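Local coordinates for protein 2-oxoglutarate dehydrogenase E3 component (Thermus thermophilus, PDB 2YQU) that probably oxidises dihydrolipoyl groups on the lysines of partner proteins with NAD+ as acceptor, using one bound FAD per subunit, at residues Ile194-Met199 against Val229-Val234; Asp200-Thr205 against Leu223-Gly228. All blocks are in the same frame, centred on the assembly; numbering follows the deposited sequence.

Contact 1: Ile194-Met199 against Val229-Val234; sequences IVLEYM and VRVTAV
Tyr-198 and Arg-230 extend side by side and point the same way, where strand 192-196 of the Rossmann-type NAD-binding fold lies beside the start of strand 231-237, the first strand of a small antiparallel sheet. In both side chains CG is anti to the backbone N (chi1 175° in Tyr-198). Arg-230 CB meets the edge of the phenol ring near its plane, 3.7 Å from Tyr-198 CD1, and further along Arg-230 CD lies 3.8 Å from Tyr-198 CE1. The guanidinium is turned 77° from the ring plane, and its NH2 forms a long, weak ion pair with Glu-246. Next to this exposed pair the backbones are joined by one hydrogen bond: Val-229 N donates to Glu-197 O over 3.1 Å, almost straight at 175°, and Tyr-198 CA makes a CH...O contact of 3.2 Å with Val-229 O. On the buried side Leu-196 crosses Val-231 at about a right angle, its CD1 3.8 Å from Val-231 CG2, while Val-243 and Ile-171 also touch Leu-196. The side chain of Glu-197 points away from 229-234. Glu-197 is seen to bind NAD+ in a crystal structure of this protein, as acidic residues at this place commonly do in NAD-dependent Rossmann folds, though no NAD+ is bound to this chain. Both carboxylate oxygens are held: OE1 accepts from Gly-175 N of the glycine-rich turn, and Glu-197 OE2 receives Met-199 N on its anti side at 2.9 Å.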
loop_
_atom_site.group_PDB
_atom_site.type_symbol
_atom_site.label_atom_id
_atom_site.label_comp_id
_atom_site.label_asym_id
_atom_site.label_seq_id
_atom_site.Cartn_x
_atom_site.Cartn_y
_atom_site.Cartn_z
ATOM N N ILE A 194 8.968 -26.546 -11.092
ATOM C CA ILE A 194 8.144 -26.743 -12.270
ATOM C C ILE A 194 6.689 -26.744 -11.836
ATOM O O ILE A 194 6.329 -27.459 -10.910
ATOM C CB ILE A 194 8.472 -28.096 -12.948
ATOM C CG1 ILE A 194 9.939 -28.131 -13.385
ATOM C CG2 ILE A 194 7.541 -28.331 -14.128
ATOM C CD1 ILE A 194 10.419 -29.514 -13.827
ATOM N N VAL A 195 5.858 -25.965 -12.517
ATOM C CA VAL A 195 4.439 -25.862 -12.201
ATOM C C VAL A 195 3.660 -26.463 -13.370
ATOM O O VAL A 195 3.856 -26.064 -14.506
ATOM C CB VAL A 195 4.019 -24.389 -11.984
ATOM C CG1 VAL A 195 2.522 -24.277 -11.714
ATOM C CG2 VAL A 195 4.824 -23.763 -10.849
ATOM N N LEU A 196 2.799 -27.437 -13.079
ATOM C CA LEU A 196 1.989 -28.107 -14.096
ATOM C C LEU A 196 0.525 -27.743 -13.886
ATOM O O LEU A 196 0.005 -27.897 -12.787
ATOM C CB LEU A 196 2.152 -29.621 -13.981
ATOM C CG LEU A 196 3.590 -30.138 -14.005
ATOM C CD1 LEU A 196 3.634 -31.602 -13.631
ATOM C CD2 LEU A 196 4.199 -29.908 -15.373
ATOM N N GLU A 197 -0.137 -27.282 -14.938
ATOM C CA GLU A 197 -1.548 -26.901 -14.865
ATOM C C GLU A 197 -2.300 -27.450 -16.079
ATOM O O GLU A 197 -1.831 -27.353 -17.211
ATOM C CB GLU A 197 -1.670 -25.376 -14.756
ATOM C CG GLU A 197 -3.081 -24.791 -14.830
ATOM C CD GLU A 197 -4.079 -25.466 -13.907
ATOM O OE1 GLU A 197 -3.766 -25.676 -12.722
ATOM O OE2 GLU A 197 -5.194 -25.793 -14.370
ATOM N N TYR A 198 -3.468 -28.038 -15.824
ATOM C CA TYR A 198 -4.311 -28.632 -16.863
ATOM C C TYR A 198 -4.944 -27.577 -17.772
ATOM O O TYR A 198 -4.963 -27.722 -18.995
ATOM C CB TYR A 198 -5.408 -29.472 -16.203
ATOM C CG TYR A 198 -6.424 -30.052 -17.159
ATOM C CD1 TYR A 198 -6.078 -31.053 -18.055
ATOM C CD2 TYR A 198 -7.742 -29.600 -17.158
ATOM C CE1 TYR A 198 -7.018 -31.592 -18.928
ATOM C CE2 TYR A 198 -8.678 -30.122 -18.022
ATOM C CZ TYR A 198 -8.318 -31.120 -18.902
ATOM O OH TYR A 198 -9.265 -31.637 -19.757
ATOM N N MET A 199 -5.471 -26.521 -17.165
ATOM C CA MET A 199 -6.067 -25.418 -17.909
ATOM C C MET A 199 -5.012 -24.659 -18.703
ATOM O O MET A 199 -3.817 -24.801 -18.454
ATOM C CB MET A 199 -6.774 -24.463 -16.952
ATOM C CG MET A 199 -7.904 -25.111 -16.168
ATOM S SD MET A 199 -8.673 -23.969 -15.014
ATOM C CE MET A 199 -9.572 -22.956 -16.144
ATOM N N VAL A 229 -1.469 -29.258 -19.596
ATOM C CA VAL A 229 -0.844 -30.544 -19.299
ATOM C C VAL A 229 -1.688 -31.288 -18.262
ATOM O O VAL A 229 -1.956 -30.768 -17.180
ATOM C CB VAL A 229 0.588 -30.336 -18.756
ATOM C CG1 VAL A 229 1.152 -31.607 -18.129
ATOM C CG2 VAL A 229 1.508 -29.824 -19.872
ATOM N N ARG A 230 -2.096 -32.503 -18.601
ATOM C CA ARG A 230 -2.855 -33.338 -17.678
ATOM C C ARG A 230 -1.954 -34.341 -16.959
ATOM O O ARG A 230 -1.410 -35.262 -17.568
ATOM C CB ARG A 230 -3.962 -34.089 -18.415
ATOM C CG ARG A 230 -4.867 -34.873 -17.470
ATOM C CD ARG A 230 -6.215 -35.222 -18.061
ATOM N NE ARG A 230 -6.119 -36.292 -19.046
ATOM C CZ ARG A 230 -6.104 -37.593 -18.764
ATOM N NH1 ARG A 230 -6.163 -38.029 -17.512
ATOM N NH2 ARG A 230 -6.031 -38.470 -19.746
ATOM N N VAL A 231 -1.827 -34.172 -15.650
ATOM C CA VAL A 231 -1.123 -35.130 -14.809
ATOM C C VAL A 231 -2.030 -36.344 -14.603
ATOM O O VAL A 231 -3.209 -36.200 -14.274
ATOM C CB VAL A 231 -0.750 -34.508 -13.445
ATOM C CG1 VAL A 231 -0.145 -35.556 -12.518
ATOM C CG2 VAL A 231 0.205 -33.339 -13.644
ATOM N N THR A 232 -1.472 -37.534 -14.817
ATOM C CA THR A 232 -2.230 -38.779 -14.723
ATOM C C THR A 232 -1.854 -39.599 -13.492
ATOM O O THR A 232 -2.616 -40.479 -13.088
ATOM C CB THR A 232 -2.027 -39.626 -15.986
ATOM O OG1 THR A 232 -0.632 -39.749 -16.282
ATOM C CG2 THR A 232 -2.615 -38.943 -17.200
ATOM N N ALA A 233 -0.687 -39.331 -12.906
ATOM C CA ALA A 233 -0.283 -39.997 -11.669
ATOM C C ALA A 233 0.787 -39.203 -10.929
ATOM O O ALA A 233 1.603 -38.529 -11.542
ATOM C CB ALA A 233 0.239 -41.411 -11.963
ATOM N N VAL A 234 0.760 -39.288 -9.606
ATOM C CA VAL A 234 1.857 -38.815 -8.773
ATOM C C VAL A 234 2.140 -39.923 -7.780
ATOM O O VAL A 234 1.251 -40.328 -7.039
ATOM C CB VAL A 234 1.518 -37.507 -8.037
ATOM C CG1 VAL A 234 2.718 -37.027 -7.208
ATOM C CG2 VAL A 234 1.100 -36.435 -9.038
#

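Contact 2: Asp200-Thr205 against Leu223-Gly228; sequences DRILPT and LTIRTG
Thr-227 lies over one face of the peptide joining Asp-200 to Arg-201: its CB stands 3.9 Å from Asp-200 C, and OG1 and CG2 rest on that same face. The other flat group, the Arg-201 guanidinium, meets Asp-200 OD1 at its edge and in plane, in a weak salt bridge (Arg-201 NH2 to Asp-200 OD1, 3.4 Å). Chi1 of 59° sets Thr-227 OG1 between the backbone N and the carbonyl carbon, from where it donates to a water 2.8 Å away; that water donates to Asp-200 O at 3.3 Å, linking hydroxyl to carbonyl where the segments share no direct hydrogen bond. Thr-227 CG2 packs 4.0 Å from Arg-201 CA and also reaches the methyl CG2 of Ile-202. Ile-202 CG2 in turn touches Ile-225 CG2 at 3.7 Å, the two side chains crossing at about a right angle. An alanine at Thr-227 would probably leave the water without its hydroxyl donor and open a gap beside Arg-201 CA and the Ile-202 methyl. Ile-202 backs onto Leu-180 of helix 177-188, Ile-225 and Thr-227 touch Glu-215 of helix 208-221, and strand 224-226 pairs with strand 192-196 at the margin of the parallel Rossmann sheet.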
loop_
_atom_site.group_PDB
_atom_site.type_symbol
_atom_site.label_atom_id
_atom_site.label_comp_id
_atom_site.label_asym_id
_atom_site.label_seq_id
_atom_site.Cartn_x
_atom_site.Cartn_y
_atom_site.Cartn_z
ATOM N N ASP A 200 -5.465 -23.833 -19.643
ATOM C CA ASP A 200 -4.569 -23.124 -20.564
ATOM C C ASP A 200 -3.953 -21.847 -19.983
ATOM O O ASP A 200 -3.412 -21.029 -20.726
ATOM C CB ASP A 200 -5.298 -22.795 -21.879
ATOM C CG ASP A 200 -6.400 -21.748 -21.715
ATOM O OD1 ASP A 200 -6.713 -21.334 -20.570
ATOM O OD2 ASP A 200 -7.018 -21.278 -22.694
ATOM N N ARG A 201 -4.057 -21.679 -18.668
ATOM C CA ARG A 201 -3.478 -20.536 -17.972
ATOM C C ARG A 201 -3.351 -20.824 -16.478
ATOM O O ARG A 201 -3.983 -21.740 -15.960
ATOM C CB ARG A 201 -4.349 -19.301 -18.180
ATOM C CG ARG A 201 -5.739 -19.449 -17.604
ATOM C CD ARG A 201 -6.729 -18.454 -18.119
ATOM N NE ARG A 201 -7.923 -18.435 -17.279
ATOM C CZ ARG A 201 -8.955 -19.274 -17.398
ATOM N NH1 ARG A 201 -9.989 -19.153 -16.571
ATOM N NH2 ARG A 201 -8.971 -20.231 -18.323
ATOM N N ILE A 202 -2.536 -20.030 -15.796
ATOM C CA ILE A 202 -2.435 -20.084 -14.342
ATOM C C ILE A 202 -3.342 -19.022 -13.728
ATOM O O ILE A 202 -3.859 -18.158 -14.434
ATOM C CB ILE A 202 -0.972 -19.917 -13.874
ATOM C CG1 ILE A 202 -0.398 -18.554 -14.271
ATOM C CG2 ILE A 202 -0.099 -21.034 -14.454
ATOM C CD1 ILE A 202 0.932 -18.253 -13.610
ATOM N N LEU A 203 -3.534 -19.107 -12.415
ATOM C CA LEU A 203 -4.339 -18.150 -11.668
ATOM C C LEU A 203 -5.684 -17.876 -12.355
ATOM O O LEU A 203 -5.957 -16.746 -12.770
ATOM C CB LEU A 203 -3.540 -16.855 -11.468
ATOM C CG LEU A 203 -2.169 -17.053 -10.818
ATOM C CD1 LEU A 203 -1.400 -15.751 -10.781
ATOM C CD2 LEU A 203 -2.314 -17.611 -9.410
ATOM N N PRO A 204 -6.528 -18.904 -12.468
ATOM C CA PRO A 204 -7.766 -18.804 -13.252
ATOM C C PRO A 204 -8.811 -17.806 -12.733
ATOM O O PRO A 204 -9.675 -17.422 -13.518
ATOM C CB PRO A 204 -8.322 -20.235 -13.212
ATOM C CG PRO A 204 -7.766 -20.819 -11.981
ATOM C CD PRO A 204 -6.377 -20.241 -11.858
ATOM N N THR A 205 -8.742 -17.397 -11.468
ATOM C CA THR A 205 -9.671 -16.404 -10.923
ATOM C C THR A 205 -9.282 -14.977 -11.291
ATOM O O THR A 205 -10.086 -14.066 -11.131
ATOM C CB THR A 205 -9.776 -16.495 -9.385
ATOM O OG1 THR A 205 -8.492 -16.286 -8.783
ATOM C CG2 THR A 205 -10.196 -17.887 -8.930
ATOM N N LEU A 223 11.051 -19.973 -12.868
ATOM C CA LEU A 223 10.160 -21.121 -12.713
ATOM C C LEU A 223 9.850 -21.664 -14.093
ATOM O O LEU A 223 9.791 -20.914 -15.072
ATOM C CB LEU A 223 8.845 -20.724 -12.031
ATOM C CG LEU A 223 8.882 -20.482 -10.519
ATOM C CD1 LEU A 223 9.504 -19.125 -10.197
ATOM C CD2 LEU A 223 7.478 -20.574 -9.949
ATOM N N THR A 224 9.668 -22.972 -14.179
ATOM C CA THR A 224 9.137 -23.585 -15.385
ATOM C C THR A 224 7.630 -23.670 -15.192
ATOM O O THR A 224 7.181 -24.200 -14.184
ATOM C CB THR A 224 9.745 -24.971 -15.580
ATOM O OG1 THR A 224 11.143 -24.838 -15.869
ATOM C CG2 THR A 224 9.158 -25.671 -16.802
ATOM N N ILE A 225 6.868 -23.093 -16.116
ATOM C CA ILE A 225 5.405 -23.134 -16.083
ATOM C C ILE A 225 4.890 -23.854 -17.331
ATOM O O ILE A 225 5.167 -23.440 -18.454
ATOM C CB ILE A 225 4.801 -21.703 -16.049
ATOM C CG1 ILE A 225 5.444 -20.833 -14.957
ATOM C CG2 ILE A 225 3.289 -21.758 -15.864
ATOM C CD1 ILE A 225 5.223 -21.325 -13.559
ATOM N N ARG A 226 4.125 -24.921 -17.131
ATOM C CA ARG A 226 3.591 -25.700 -18.237
ATOM C C ARG A 226 2.092 -25.851 -18.084
ATOM O O ARG A 226 1.621 -26.619 -17.248
ATOM C CB ARG A 226 4.244 -27.071 -18.295
ATOM C CG ARG A 226 5.742 -27.016 -18.504
ATOM C CD ARG A 226 6.385 -28.367 -18.443
ATOM N NE ARG A 226 5.887 -29.214 -19.519
ATOM C CZ ARG A 226 6.143 -30.510 -19.641
ATOM N NH1 ARG A 226 6.901 -31.141 -18.754
ATOM N NH2 ARG A 226 5.639 -31.175 -20.671
ATOM N N THR A 227 1.358 -25.111 -18.897
ATOM C CA THR A 227 -0.095 -25.195 -18.926
ATOM C C THR A 227 -0.542 -26.183 -20.003
ATOM O O THR A 227 0.273 -26.647 -20.808
ATOM C CB THR A 227 -0.705 -23.811 -19.182
ATOM O OG1 THR A 227 -0.236 -23.291 -20.433
ATOM C CG2 THR A 227 -0.227 -22.803 -18.133
ATOM N N GLY A 228 -1.832 -26.514 -20.012
ATOM C CA GLY A 228 -2.367 -27.466 -20.974
ATOM C C GLY A 228 -1.825 -28.881 -20.824
ATOM O O GLY A 228 -1.755 -29.625 -21.801
HETATM O O HOH W 1 -0.170 -20.561 -20.910
#

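From the N-terminal side, the chain leaves strand 192-196, passes through 197-199 into the loop 200-205, runs through helix 208-221 and returns as strand 224-226, a beta-alpha-beta crossover. Contact 2 closes this inner loop, joining the two ends of the connection round the helix. Two residues past Thr-227 the chain meets 194-199 again, so contact 1 closes a wider loop that encloses contact 2 without crossing it. The contacts also touch directly: Val-195 probably hydrogen-bonds on one side to Thr-224 and Arg-226 through its N and O. Together they tie the parallel Rossmann sheet to its covering helix and to the antiparallel sheet starting at 231-237.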